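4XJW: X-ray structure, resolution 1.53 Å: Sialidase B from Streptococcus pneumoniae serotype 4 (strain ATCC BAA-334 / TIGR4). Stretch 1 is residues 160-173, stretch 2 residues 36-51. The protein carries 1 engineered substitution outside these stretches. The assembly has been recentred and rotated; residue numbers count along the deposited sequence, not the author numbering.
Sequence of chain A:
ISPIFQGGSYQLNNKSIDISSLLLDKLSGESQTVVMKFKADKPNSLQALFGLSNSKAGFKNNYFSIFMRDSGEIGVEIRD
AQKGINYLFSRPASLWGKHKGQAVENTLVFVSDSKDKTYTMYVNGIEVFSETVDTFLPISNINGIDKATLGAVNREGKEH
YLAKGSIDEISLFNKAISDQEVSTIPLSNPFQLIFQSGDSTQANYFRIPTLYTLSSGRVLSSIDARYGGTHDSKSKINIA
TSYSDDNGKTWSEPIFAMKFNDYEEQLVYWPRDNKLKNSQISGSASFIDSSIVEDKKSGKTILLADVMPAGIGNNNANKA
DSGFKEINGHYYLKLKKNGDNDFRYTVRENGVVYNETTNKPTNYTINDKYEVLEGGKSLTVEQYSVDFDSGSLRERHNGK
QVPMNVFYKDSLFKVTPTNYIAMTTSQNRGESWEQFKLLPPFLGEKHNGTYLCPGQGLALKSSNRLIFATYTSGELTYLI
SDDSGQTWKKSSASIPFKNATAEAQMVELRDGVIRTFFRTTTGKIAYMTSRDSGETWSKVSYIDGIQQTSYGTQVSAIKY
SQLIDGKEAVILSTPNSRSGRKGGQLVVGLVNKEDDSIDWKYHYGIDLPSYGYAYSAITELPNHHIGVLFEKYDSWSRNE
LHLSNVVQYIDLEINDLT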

ATOM      1  N   HIS A 160     -16.404  30.866  11.246  1.00 21.95           N
ATOM      2  CA  HIS A 160     -16.765  29.513  10.839  1.00 19.99           C
ATOM      3  C   HIS A 160     -15.530  28.624  10.839  1.00 20.47           C
ATOM      4  O   HIS A 160     -14.414  29.104  10.618  1.00 18.14           O
ATOM      5  CB  HIS A 160     -17.375  29.512   9.433  1.00 17.93           C
ATOM      6  CG  HIS A 160     -18.737  30.121   9.361  1.00 23.39           C
ATOM      7  ND1 HIS A 160     -19.828  29.452   8.847  1.00 27.98           N
ATOM      8  CD2 HIS A 160     -19.189  31.341   9.743  1.00 22.71           C
ATOM      9  CE1 HIS A 160     -20.891  30.234   8.913  1.00 23.74           C
ATOM     10  NE2 HIS A 160     -20.530  31.384   9.454  1.00 23.08           N
ATOM     11  N   TYR A 161     -15.732  27.332  11.093  1.00 22.08           N
ATOM     12  CA  TYR A 161     -14.660  26.339  10.984  1.00 20.30           C
ATOM     13  C   TYR A 161     -13.487  26.622  11.925  1.00 17.84           C
ATOM     14  O   TYR A 161     -12.319  26.534  11.529  1.00 17.44           O
ATOM     15  CB  TYR A 161     -14.177  26.240   9.532  1.00 19.93           C
ATOM     16  CG  TYR A 161     -15.306  26.164   8.535  1.00 20.39           C
ATOM     17  CD1 TYR A 161     -16.304  25.208   8.667  1.00 24.86           C
ATOM     18  CD2 TYR A 161     -15.385  27.059   7.471  1.00 25.55           C
ATOM     19  CE1 TYR A 161     -17.344  25.129   7.770  1.00 23.49           C
ATOM     20  CE2 TYR A 161     -16.433  26.994   6.567  1.00 26.78           C
ATOM     21  CZ  TYR A 161     -17.406  26.030   6.723  1.00 25.96           C
ATOM     22  OH  TYR A 161     -18.453  25.946   5.836  1.00 34.94           O
ATOM     23  N   LEU A 162     -13.807  26.960  13.172  1.00 17.72           N
ATOM     24  CA  LEU A 162     -12.799  27.242  14.191  1.00 19.82           C
ATOM     25  C   LEU A 162     -11.799  26.097  14.342  1.00 17.65           C
ATOM     26  O   LEU A 162     -12.178  24.926  14.362  1.00 17.62           O
ATOM     27  CB  LEU A 162     -13.462  27.540  15.538  1.00 20.05           C
ATOM     28  CG  LEU A 162     -14.005  28.950  15.731  1.00 23.50           C
ATOM     29  CD1 LEU A 162     -14.803  29.016  17.025  1.00 20.35           C
ATOM     30  CD2 LEU A 162     -12.863  29.961  15.754  1.00 20.18           C
ATOM     31  N   ALA A 163     -10.525  26.456  14.456  1.00 17.85           N
ATOM     32  CA  ALA A 163      -9.453  25.466  14.504  1.00 15.38           C
ATOM     33  C   ALA A 163      -8.742  25.339  15.847  1.00 20.97           C
ATOM     34  O   ALA A 163      -8.566  26.321  16.575  1.00 21.29           O
ATOM     35  CB  ALA A 163      -8.448  25.750  13.409  1.00 16.97           C
ATOM     36  N   LYS A 164      -8.320  24.110  16.151  1.00 16.64           N
ATOM     37  CA  LYS A 164      -7.430  23.836  17.268  1.00 18.31           C
ATOM     38  C   LYS A 164      -6.112  23.320  16.702  1.00 18.39           C
ATOM     39  O   LYS A 164      -6.100  22.305  16.012  1.00 17.69           O
ATOM     40  CB  LYS A 164      -8.041  22.774  18.178  1.00 21.77           C
ATOM     41  CG  LYS A 164      -7.185  22.415  19.383  1.00 28.22           C
ATOM     42  CD  LYS A 164      -6.951  23.619  20.285  1.00 30.80           C
ATOM     43  CE  LYS A 164      -6.320  23.201  21.605  1.00 34.98           C
ATOM     44  NZ  LYS A 164      -6.273  24.328  22.578  1.00 37.84           N
ATOM     45  N   GLY A 165      -5.012  24.007  16.998  1.00 16.69           N
ATOM     46  CA  GLY A 165      -3.716  23.651  16.460  1.00 19.61           C
ATOM     47  C   GLY A 165      -2.802  24.848  16.546  1.00 18.43           C
ATOM     48  O   GLY A 165      -3.062  25.763  17.325  1.00 21.72           O
ATOM     49  N   SER A 166      -1.734  24.854  15.758  1.00 17.60           N
ATOM     50  CA  SER A 166      -0.854  26.008  15.733  1.00 18.44           C
ATOM     51  C   SER A 166      -0.225  26.181  14.365  1.00 19.08           C
ATOM     52  O   SER A 166       0.067  25.207  13.674  1.00 19.43           O
ATOM     53  CB  SER A 166       0.235  25.905  16.805  1.00 21.14           C
ATOM     54  OG  SER A 166       1.116  24.830  16.549  1.00 24.60           O
ATOM     55  N   ILE A 167      -0.035  27.430  13.970  1.00 17.03           N
ATOM     56  CA  ILE A 167       0.670  27.731  12.739  1.00 18.90           C
ATOM     57  C   ILE A 167       2.033  28.304  13.106  1.00 20.83           C
ATOM     58  O   ILE A 167       2.140  29.458  13.521  1.00 22.18           O
ATOM     59  CB  ILE A 167      -0.120  28.710  11.868  1.00 17.20           C
ATOM     60  CG1 ILE A 167      -1.463  28.102  11.477  1.00 22.20           C
ATOM     61  CG2 ILE A 167       0.674  29.105  10.625  1.00 21.08           C
ATOM     62  CD1 ILE A 167      -2.334  29.039  10.700  1.00 17.58           C
ATOM     63  N   ASP A 168       3.070  27.486  12.984  1.00 18.29           N
ATOM     64  CA  ASP A 168       4.398  27.923  13.392  1.00 24.53           C
ATOM     65  C   ASP A 168       5.005  28.925  12.409  1.00 20.42           C
ATOM     66  O   ASP A 168       5.726  29.837  12.812  1.00 23.50           O
ATOM     67  CB  ASP A 168       5.325  26.730  13.628  1.00 31.05           C
ATOM     68  CG  ASP A 168       5.221  26.186  15.042  1.00 39.45           C
ATOM     69  OD1 ASP A 168       4.817  26.952  15.944  1.00 41.80           O
ATOM     70  OD2 ASP A 168       5.546  24.994  15.248  1.00 41.81           O
ATOM     71  N   GLU A 169       4.701  28.755  11.124  1.00 19.95           N
ATOM     72  CA  GLU A 169       5.152  29.668  10.075  1.00 23.19           C
ATOM     73  C   GLU A 169       4.101  29.733   8.969  1.00 25.51           C
ATOM     74  O   GLU A 169       3.542  28.707   8.576  1.00 19.54           O
ATOM     75  CB  GLU A 169       6.473  29.193   9.466  1.00 25.99           C
ATOM     76  CG  GLU A 169       7.567  28.850  10.470  1.00 34.50           C
ATOM     77  CD  GLU A 169       8.859  28.430   9.803  1.00 40.87           C
ATOM     78  OE1 GLU A 169       8.985  28.638   8.578  1.00 47.74           O
ATOM     79  OE2 GLU A 169       9.745  27.896  10.505  1.00 42.44           O
ATOM     80  N   ILE A 170       3.837  30.932   8.460  1.00 22.56           N
ATOM     81  CA  ILE A 170       3.006  31.068   7.269  1.00 22.65           C
ATOM     82  C   ILE A 170       3.535  32.174   6.356  1.00 27.34           C
ATOM     83  O   ILE A 170       3.832  33.281   6.810  1.00 27.09           O
ATOM     84  CB  ILE A 170       1.518  31.294   7.609  1.00 23.53           C
ATOM     85  CG1 ILE A 170       0.703  31.433   6.320  1.00 23.69           C
ATOM     86  CG2 ILE A 170       1.329  32.511   8.516  1.00 26.82           C
ATOM     87  CD1 ILE A 170      -0.773  31.553   6.550  1.00 24.48           C
ATOM     88  N   SER A 171       3.679  31.852   5.071  1.00 20.51           N
ATOM     89  CA  SER A 171       4.197  32.796   4.084  1.00 22.99           C
ATOM     90  C   SER A 171       3.265  32.850   2.876  1.00 20.59           C
ATOM     91  O   SER A 171       2.690  31.835   2.490  1.00 17.74           O
ATOM     92  CB  SER A 171       5.601  32.383   3.635  1.00 23.20           C
ATOM     93  OG  SER A 171       6.466  32.210   4.737  1.00 28.06           O
ATOM     94  N   LEU A 172       3.126  34.032   2.280  1.00 19.45           N
ATOM     95  CA  LEU A 172       2.298  34.214   1.088  1.00 21.44           C
ATOM     96  C   LEU A 172       3.174  34.843   0.005  1.00 24.85           C
ATOM     97  O   LEU A 172       3.929  35.776   0.279  1.00 25.20           O
ATOM     98  CB  LEU A 172       1.115  35.135   1.410  1.00 23.42           C
ATOM     99  CG  LEU A 172      -0.146  35.341   0.557  1.00 30.06           C
ATOM    100  CD1 LEU A 172       0.136  35.589  -0.924  1.00 32.07           C
ATOM    101  CD2 LEU A 172      -1.136  34.198   0.743  1.00 28.69           C
ATOM    102  N   PHE A 173       3.069  34.333  -1.217  1.00 18.93           N
ATOM    103  CA  PHE A 173       3.814  34.866  -2.353  1.00 19.57           C
ATOM    104  C   PHE A 173       2.867  35.250  -3.485  1.00 21.20           C
ATOM    105  O   PHE A 173       1.910  34.528  -3.763  1.00 18.00           O
ATOM    106  CB  PHE A 173       4.812  33.833  -2.877  1.00 18.46           C
ATOM    107  CG  PHE A 173       5.700  33.251  -1.819  1.00 23.28           C
ATOM    108  CD1 PHE A 173       5.258  32.206  -1.019  1.00 21.05           C
ATOM    109  CD2 PHE A 173       6.976  33.756  -1.614  1.00 24.55           C
ATOM    110  CE1 PHE A 173       6.077  31.667  -0.044  1.00 22.20           C
ATOM    111  CE2 PHE A 173       7.798  33.222  -0.638  1.00 28.52           C
ATOM    112  CZ  PHE A 173       7.347  32.178   0.151  1.00 28.72           C
TER
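Stretch 2, residues 36-51: MKFKADKPNSLQALFG

Antiparallel strands pack well when backbone pairing sets the register and side chains fill the hollows it leaves, and this pair from sialidase B is an example. Strand 36-39 pairs with both strands of stretch 1, with Ser166 and Ile167 before the corner at Asp168 and with 169-173 after it; against 169-173 it runs at 154°, the axes approaching to 4.7 Å. Lys39 N to Ser166 O and Ser166 N to Lys39 O, both 2.9 Å, fix one end; Lys37 N to Glu169 O, 2.8 Å, fixes the other. Between them lies a beta bulge: Lys37 O accepts weak hydrogen bonds from Asp168 N (2.8 Å) and Glu169 N (3.3 Å), shifting the register by one. Met36, Phe38, Ile167 and Ile170 share one face. Met36 is the main bump there, its CG 3.5 Å from Ile170 CG1 and its CE 3.9 Å from Ile167 CG1, so it spans both isoleucines. Farther along stretch 2, Phe50 CD1 meets Ile170 CD1 at 3.8 Å. Gly165 marks a hollow: a CB there would run into Lys39 O, which instead comes within 3.3 Å of Gly165 CA. Beyond the corner that the chain turns at Gly165, Gln47 reaches across to Lys164, OE1 accepting from Lys164 N at 2.9 Å and NE2 donating to Lys164 O at 3.2 Å. Ala48 N binds Tyr161 O at 2.8 Å, and Ala48 CB lies 3.8 Å from Tyr161 CB, an apolar contact.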

ATOM      1  N   MET A  36       2.627  26.956   4.594  1.00 15.15           N
ATOM      2  CA  MET A  36       2.173  26.903   5.978  1.00 18.32           C
ATOM      3  C   MET A  36       2.811  25.728   6.698  1.00 19.04           C
ATOM      4  O   MET A  36       2.647  24.582   6.284  1.00 20.76           O
ATOM      5  CB  MET A  36       0.658  26.736   6.037  1.00 20.67           C
ATOM      6  CG  MET A  36      -0.103  27.980   6.413  1.00 30.01           C
ATOM      7  SD  MET A  36      -1.811  27.589   6.831  1.00 31.38           S
ATOM      8  CE  MET A  36      -1.536  26.302   8.034  1.00 24.11           C
ATOM      9  N   LYS A  37       3.548  26.010   7.765  1.00 15.73           N
ATOM     10  CA  LYS A  37       4.019  24.962   8.659  1.00 14.15           C
ATOM     11  C   LYS A  37       3.122  24.953   9.886  1.00 17.59           C
ATOM     12  O   LYS A  37       3.018  25.962  10.595  1.00 19.09           O
ATOM     13  CB  LYS A  37       5.487  25.177   9.027  1.00 17.70           C
ATOM     14  CG  LYS A  37       6.423  24.754   7.902  1.00 22.86           C
ATOM     15  CD  LYS A  37       7.849  25.224   8.114  1.00 29.95           C
ATOM     16  CE  LYS A  37       8.769  24.619   7.056  1.00 27.55           C
ATOM     17  NZ  LYS A  37       8.799  23.116   7.131  1.00 23.09           N
ATOM     18  N   PHE A  38       2.440  23.835  10.123  1.00 13.41           N
ATOM     19  CA  PHE A  38       1.433  23.804  11.180  1.00 14.76           C
ATOM     20  C   PHE A  38       1.344  22.464  11.894  1.00 14.95           C
ATOM     21  O   PHE A  38       1.708  21.411  11.348  1.00 15.40           O
ATOM     22  CB  PHE A  38       0.055  24.184  10.619  1.00 14.05           C
ATOM     23  CG  PHE A  38      -0.598  23.093   9.806  1.00 13.38           C
ATOM     24  CD1 PHE A  38      -0.313  22.955   8.454  1.00 16.33           C
ATOM     25  CD2 PHE A  38      -1.497  22.210  10.395  1.00 12.99           C
ATOM     26  CE1 PHE A  38      -0.916  21.957   7.707  1.00 18.12           C
ATOM     27  CE2 PHE A  38      -2.090  21.210   9.652  1.00 16.79           C
ATOM     28  CZ  PHE A  38      -1.795  21.085   8.305  1.00 15.64           C
ATOM     29  N   LYS A  39       0.845  22.515  13.123  1.00 14.15           N
ATOM     30  CA  LYS A  39       0.642  21.331  13.930  1.00 13.92           C
ATOM     31  C   LYS A  39      -0.819  21.253  14.301  1.00 15.42           C
ATOM     32  O   LYS A  39      -1.463  22.281  14.546  1.00 16.78           O
ATOM     33  CB  LYS A  39       1.470  21.390  15.210  1.00 15.88           C
ATOM     34  CG  LYS A  39       2.961  21.566  14.987  1.00 18.38           C
ATOM     35  CD  LYS A  39       3.683  21.758  16.303  1.00 21.98           C
ATOM     36  CE  LYS A  39       5.183  21.780  16.088  1.00 28.84           C
ATOM     37  NZ  LYS A  39       5.912  22.083  17.346  1.00 33.04           N
ATOM     38  N   ALA A  40      -1.349  20.035  14.338  1.00 15.35           N
ATOM     39  CA  ALA A  40      -2.714  19.808  14.788  1.00 13.83           C
ATOM     40  C   ALA A  40      -2.823  18.387  15.298  1.00 16.85           C
ATOM     41  O   ALA A  40      -3.112  17.464  14.535  1.00 17.08           O
ATOM     42  CB  ALA A  40      -3.712  20.038  13.647  1.00 16.00           C
ATOM     43  N   ASP A  41      -2.589  18.209  16.592  1.00 18.07           N
ATOM     44  CA  ASP A  41      -2.629  16.880  17.179  1.00 18.10           C
ATOM     45  C   ASP A  41      -3.942  16.612  17.907  1.00 19.35           C
ATOM     46  O   ASP A  41      -4.202  15.486  18.338  1.00 26.26           O
ATOM     47  CB  ASP A  41      -1.424  16.639  18.093  1.00 23.12           C
ATOM     48  CG  ASP A  41      -1.347  17.622  19.245  1.00 29.95           C
ATOM     49  OD1 ASP A  41      -1.957  18.706  19.152  1.00 30.34           O
ATOM     50  OD2 ASP A  41      -0.656  17.309  20.238  1.00 32.50           O
ATOM     51  N   LYS A  42      -4.767  17.649  18.038  1.00 17.22           N
ATOM     52  CA  LYS A  42      -6.125  17.504  18.558  1.00 20.95           C
ATOM     53  C   LYS A  42      -7.109  18.335  17.735  1.00 20.96           C
ATOM     54  O   LYS A  42      -7.809  19.200  18.277  1.00 25.08           O
ATOM     55  CB  LYS A  42      -6.197  17.927  20.027  1.00 30.05           C
ATOM     56  CG  LYS A  42      -5.138  17.295  20.915  1.00 32.12           C
ATOM     57  CD  LYS A  42      -5.516  17.390  22.384  1.00 39.01           C
ATOM     58  CE  LYS A  42      -4.334  17.088  23.292  1.00 40.06           C
ATOM     59  NZ  LYS A  42      -4.548  17.645  24.662  1.00 50.27           N
ATOM     60  N   PRO A  43      -7.184  18.070  16.417  1.00 17.62           N
ATOM     61  CA  PRO A  43      -8.023  18.914  15.556  1.00 15.73           C
ATOM     62  C   PRO A  43      -9.516  18.727  15.806  1.00 15.60           C
ATOM     63  O   PRO A  43      -9.946  17.658  16.230  1.00 19.09           O
ATOM     64  CB  PRO A  43      -7.702  18.393  14.158  1.00 17.39           C
ATOM     65  CG  PRO A  43      -7.340  16.941  14.383  1.00 16.69           C
ATOM     66  CD  PRO A  43      -6.552  16.968  15.661  1.00 16.67           C
ATOM     67  N   ASN A  44     -10.294  19.766  15.527  1.00 16.70           N
ATOM     68  CA  ASN A  44     -11.748  19.636  15.497  1.00 18.82           C
ATOM     69  C   ASN A  44     -12.136  18.834  14.252  1.00 18.96           C
ATOM     70  O   ASN A  44     -11.288  18.614  13.381  1.00 18.29           O
ATOM     71  CB  ASN A  44     -12.408  21.021  15.492  1.00 15.23           C
ATOM     72  CG  ASN A  44     -12.085  21.832  16.739  1.00 17.41           C
ATOM     73  OD1 ASN A  44     -12.080  21.308  17.850  1.00 21.32           O
ATOM     74  ND2 ASN A  44     -11.796  23.118  16.554  1.00 20.42           N
ATOM     75  N   SER A  45     -13.390  18.389  14.151  1.00 19.46           N
ATOM     76  CA  SER A  45     -13.782  17.514  13.041  1.00 18.05           C
ATOM     77  C   SER A  45     -13.565  18.158  11.662  1.00 15.78           C
ATOM     78  O   SER A  45     -13.130  17.489  10.719  1.00 16.71           O
ATOM     79  CB  SER A  45     -15.226  17.021  13.198  1.00 19.79           C
ATOM     80  OG  SER A  45     -16.130  18.101  13.250  1.00 34.26           O
ATOM     81  N   LEU A  46     -13.849  19.456  11.570  1.00 17.13           N
ATOM     82  CA  LEU A  46     -13.611  20.251  10.364  1.00 14.22           C
ATOM     83  C   LEU A  46     -13.145  21.630  10.803  1.00 16.63           C
ATOM     84  O   LEU A  46     -13.830  22.295  11.583  1.00 18.25           O
ATOM     85  CB  LEU A  46     -14.881  20.383   9.518  1.00 15.87           C
ATOM     86  CG  LEU A  46     -14.785  21.384   8.357  1.00 14.30           C
ATOM     87  CD1 LEU A  46     -13.781  20.930   7.308  1.00 17.49           C
ATOM     88  CD2 LEU A  46     -16.129  21.637   7.704  1.00 17.39           C
ATOM     89  N   GLN A  47     -11.979  22.057  10.322  1.00 14.05           N
ATOM     90  CA  GLN A  47     -11.438  23.350  10.717  1.00 15.69           C
ATOM     91  C   GLN A  47     -10.649  24.021   9.605  1.00 16.93           C
ATOM     92  O   GLN A  47      -9.926  23.354   8.858  1.00 13.94           O
ATOM     93  CB  GLN A  47     -10.560  23.216  11.963  1.00 12.90           C
ATOM     94  CG  GLN A  47      -9.402  22.216  11.853  1.00 16.50           C
ATOM     95  CD  GLN A  47      -8.653  22.060  13.165  1.00 16.65           C
ATOM     96  OE1 GLN A  47      -9.242  22.153  14.249  1.00 15.62           O
ATOM     97  NE2 GLN A  47      -7.350  21.838  13.080  1.00 15.29           N
ATOM     98  N   ALA A  48     -10.814  25.341   9.492  1.00 15.28           N
ATOM     99  CA  ALA A  48     -10.053  26.135   8.533  1.00 16.59           C
ATOM    100  C   ALA A  48      -8.732  26.573   9.148  1.00 17.11           C
ATOM    101  O   ALA A  48      -8.694  27.047  10.290  1.00 18.28           O
ATOM    102  CB  ALA A  48     -10.864  27.359   8.076  1.00 14.19           C
ATOM    103  N   LEU A  49      -7.646  26.411   8.398  1.00 15.08           N
ATOM    104  CA  LEU A  49      -6.350  26.877   8.847  1.00 16.06           C
ATOM    105  C   LEU A  49      -6.130  28.326   8.405  1.00 16.32           C
ATOM    106  O   LEU A  49      -5.557  29.135   9.140  1.00 16.23           O
ATOM    107  CB  LEU A  49      -5.246  25.970   8.298  1.00 16.08           C
ATOM    108  CG  LEU A  49      -5.343  24.522   8.783  1.00 18.31           C
ATOM    109  CD1 LEU A  49      -4.300  23.635   8.123  1.00 20.51           C
ATOM    110  CD2 LEU A  49      -5.231  24.444  10.301  1.00 20.13           C
ATOM    111  N   PHE A  50      -6.608  28.647   7.207  1.00 15.07           N
ATOM    112  CA  PHE A  50      -6.403  29.954   6.596  1.00 13.87           C
ATOM    113  C   PHE A  50      -7.638  30.298   5.798  1.00 17.93           C
ATOM    114  O   PHE A  50      -8.186  29.443   5.098  1.00 16.87           O
ATOM    115  CB  PHE A  50      -5.166  29.915   5.683  1.00 14.84           C
ATOM    116  CG  PHE A  50      -4.979  31.148   4.839  1.00 21.12           C
ATOM    117  CD1 PHE A  50      -4.328  32.265   5.348  1.00 25.34           C
ATOM    118  CD2 PHE A  50      -5.441  31.182   3.528  1.00 20.27           C
ATOM    119  CE1 PHE A  50      -4.149  33.399   4.565  1.00 27.96           C
ATOM    120  CE2 PHE A  50      -5.261  32.311   2.739  1.00 27.59           C
ATOM    121  CZ  PHE A  50      -4.615  33.420   3.260  1.00 25.32           C
ATOM    122  N   GLY A  51      -8.082  31.548   5.916  1.00 17.64           N
ATOM    123  CA  GLY A  51      -9.232  32.031   5.176  1.00 18.68           C
ATOM    124  C   GLY A  51      -9.017  33.422   4.604  1.00 17.78           C
ATOM    125  O   GLY A  51      -8.375  34.281   5.224  1.00 21.41           O
TER
HETATM  126  O   HOH W   1       5.351  24.589  17.769  1.00 35.69           O
HETATM  127  O   HOH W   2      -4.666  20.432  17.482  1.00 16.56           O
HETATM  128  O   HOH W   3     -14.669  23.745  13.804  1.00 26.99           O